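Local coordinates for lipid Binding Protein (Caenorhabditis elegans, PDB 6C1Z) that binds unsaturated fatty acids such as oleic acid and carries them from the lysosome to the nucleus, where it activates transcription of longevity genes, at residues M2-M5 with K6-I9. Residues are numbered along the deposited sequence; the frame is centred on the assembly and turned at random.
Sequences MVSM and KEFI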
ATOM      1  N   MET A   2       9.812  -5.918  17.345  1.00 53.84           N
ATOM      2  CA  MET A   2      11.231  -6.200  17.176  1.00 49.46           C
ATOM      3  C   MET A   2      11.710  -5.866  15.758  1.00 32.23           C
ATOM      4  O   MET A   2      12.828  -5.372  15.594  1.00 43.67           O
ATOM      5  CB  MET A   2      11.567  -7.641  17.616  1.00 47.20           C
ATOM      6  CG  MET A   2      10.982  -8.757  16.755  1.00 42.63           C
ATOM      7  SD  MET A   2       9.176  -8.829  16.752  1.00 99.19           S
ATOM      8  CE  MET A   2       8.882 -10.244  15.692  1.00 64.04           C
ATOM      9  N   VAL A   3      10.876  -6.107  14.735  1.00 30.93           N
ATOM     10  CA  VAL A   3      11.320  -5.998  13.348  1.00 28.11           C
ATOM     11  C   VAL A   3      11.785  -4.573  13.085  1.00 26.78           C
ATOM     12  O   VAL A   3      11.111  -3.612  13.470  1.00 29.53           O
ATOM     13  CB  VAL A   3      10.171  -6.382  12.396  1.00 27.05           C
ATOM     14  CG1 VAL A   3      10.557  -6.173  10.916  1.00 30.50           C
ATOM     15  CG2 VAL A   3       9.721  -7.808  12.624  1.00 35.39           C
ATOM     16  N   SER A   4      12.966  -4.437  12.490  1.00 26.20           N
ATOM     17  CA  SER A   4      13.515  -3.127  12.153  1.00 25.54           C
ATOM     18  C   SER A   4      13.095  -2.691  10.761  1.00 23.24           C
ATOM     19  O   SER A   4      12.840  -3.511   9.877  1.00 22.19           O
ATOM     20  CB  SER A   4      15.039  -3.140  12.214  1.00 26.81           C
ATOM     21  OG  SER A   4      15.576  -4.034  11.267  1.00 44.01           O
ATOM     22  N   MET A   5      13.067  -1.371  10.578  1.00 22.90           N
ATOM     23  CA  MET A   5      12.676  -0.800   9.292  1.00 21.15           C
ATOM     24  C   MET A   5      13.539  -1.335   8.160  1.00 21.19           C
ATOM     25  O   MET A   5      13.034  -1.611   7.064  1.00 20.40           O
ATOM     26  CB  MET A   5      12.785   0.725   9.364  1.00 21.68           C
ATOM     27  CG  MET A   5      11.961   1.361  10.486  1.00 23.65           C
ATOM     28  SD  MET A   5      11.965   3.164  10.444  1.00 29.20           S
ATOM     29  CE  MET A   5      10.676   3.188   9.344  1.00 24.10           C
ATOM     30  N   LYS A   6      14.839  -1.507   8.400  1.00 21.60           N
ATOM     31  CA  LYS A   6      15.736  -1.934   7.331  1.00 23.61           C
ATOM     32  C   LYS A   6      15.374  -3.304   6.756  1.00 23.78           C
ATOM     33  O   LYS A   6      15.713  -3.582   5.598  1.00 24.83           O
ATOM     34  CB  LYS A   6      17.184  -1.930   7.824  1.00 32.50           C
ATOM     35  CG  LYS A   6      17.480  -2.967   8.896  1.00 37.28           C
ATOM     36  CD  LYS A   6      18.970  -3.079   9.191  1.00 49.11           C
ATOM     37  CE  LYS A   6      19.241  -4.186  10.203  1.00 53.74           C
ATOM     38  NZ  LYS A   6      20.693  -4.525  10.317  1.00 59.51           N
ATOM     39  N   GLU A   7      14.700  -4.174   7.523  1.00 24.78           N
ATOM     40  CA  GLU A   7      14.330  -5.494   7.029  1.00 25.04           C
ATOM     41  C   GLU A   7      13.306  -5.440   5.910  1.00 22.36           C
ATOM     42  O   GLU A   7      13.124  -6.435   5.200  1.00 23.36           O
ATOM     43  CB  GLU A   7      13.806  -6.342   8.195  1.00 24.03           C
ATOM     44  CG  GLU A   7      14.824  -6.547   9.306  1.00 31.24           C
ATOM     45  CD  GLU A   7      14.264  -7.303  10.502  1.00 35.78           C
ATOM     46  OE1 GLU A   7      13.722  -8.414  10.321  1.00 53.35           O
ATOM     47  OE2 GLU A   7      14.362  -6.763  11.618  1.00 33.32           O
ATOM     48  N   PHE A   8      12.640  -4.300   5.734  1.00 20.29           N
ATOM     49  CA  PHE A   8      11.669  -4.166   4.666  1.00 19.57           C
ATOM     50  C   PHE A   8      12.321  -3.843   3.333  1.00 19.70           C
ATOM     51  O   PHE A   8      11.651  -3.962   2.287  1.00 21.78           O
ATOM     52  CB  PHE A   8      10.691  -3.039   5.007  1.00 18.64           C
ATOM     53  CG  PHE A   8       9.713  -3.370   6.107  1.00 18.13           C
ATOM     54  CD1 PHE A   8      10.091  -3.287   7.455  1.00 19.12           C
ATOM     55  CD2 PHE A   8       8.436  -3.767   5.814  1.00 18.61           C
ATOM     56  CE1 PHE A   8       9.183  -3.570   8.458  1.00 20.41           C
ATOM     57  CE2 PHE A   8       7.517  -4.045   6.819  1.00 20.06           C
ATOM     58  CZ  PHE A   8       7.910  -3.961   8.162  1.00 20.91           C
ATOM     59  N   ILE A   9      13.563  -3.379   3.343  1.00 21.81           N
ATOM     60  CA  ILE A   9      14.177  -2.872   2.118  1.00 22.98           C
ATOM     61  C   ILE A   9      14.447  -4.024   1.157  1.00 23.43           C
ATOM     62  O   ILE A   9      15.030  -5.051   1.526  1.00 26.88           O
ATOM     63  CB  ILE A   9      15.452  -2.095   2.457  1.00 23.53           C
ATOM     64  CG1 ILE A   9      15.071  -0.794   3.150  1.00 24.03           C
ATOM     65  CG2 ILE A   9      16.288  -1.838   1.194  1.00 26.58           C
ATOM     66  CD1 ILE A   9      16.201  -0.074   3.783  1.00 25.88           C
TER
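Two donors of one residue, S4, grip a single carboxylate oxygen, E7 OE2. The backbone N of S4 makes a nearly straight bond of 2.8 Å to E7 OE2, with an N-H...O angle of 172°, arriving from above the carboxylate plane. S4 OG donates to the anti lone pair of E7 OE2 over 3.0 Å. Serine suits the place because its short side chain, with OG set between the backbone N and the carbonyl carbon (chi1 63°), holds the hydroxyl near its own amide; in E7, CG stands beside the backbone N (chi1 -60°), and the extended glutamate chain reaches back to both donors. With an alanine here the hydroxyl is gone, and E7 OE2 would probably keep only the hydrogen bond from the backbone N, its carboxylate freer to turn. The main chain ties S4 to E7 a second time, E7 N donating to S4 O at 3.1 Å; F8 N to M5 O at 3.0 Å and I9 N to K6 O at 3.1 Å close the following turns. Toward strand 109-116, V3 CG1 reaches F8 CE1 obliquely at 3.8 Å, the two side chains crossing at about a right angle. V3, E7 and F8 pack on L115, and the buried F8 ring, fittingly large and apolar, meets F95 edge-to-face. S4 N to E7 is half a capping box, the hydroxyl turning to the carboxylate instead of E7 N; it opens three i to i+3 turns laid against the barrel, F8 O bonding W12 NE1 of strand 10-18, as in the N-terminal 3-10-like turn of fatty acid-binding proteins and other calycins.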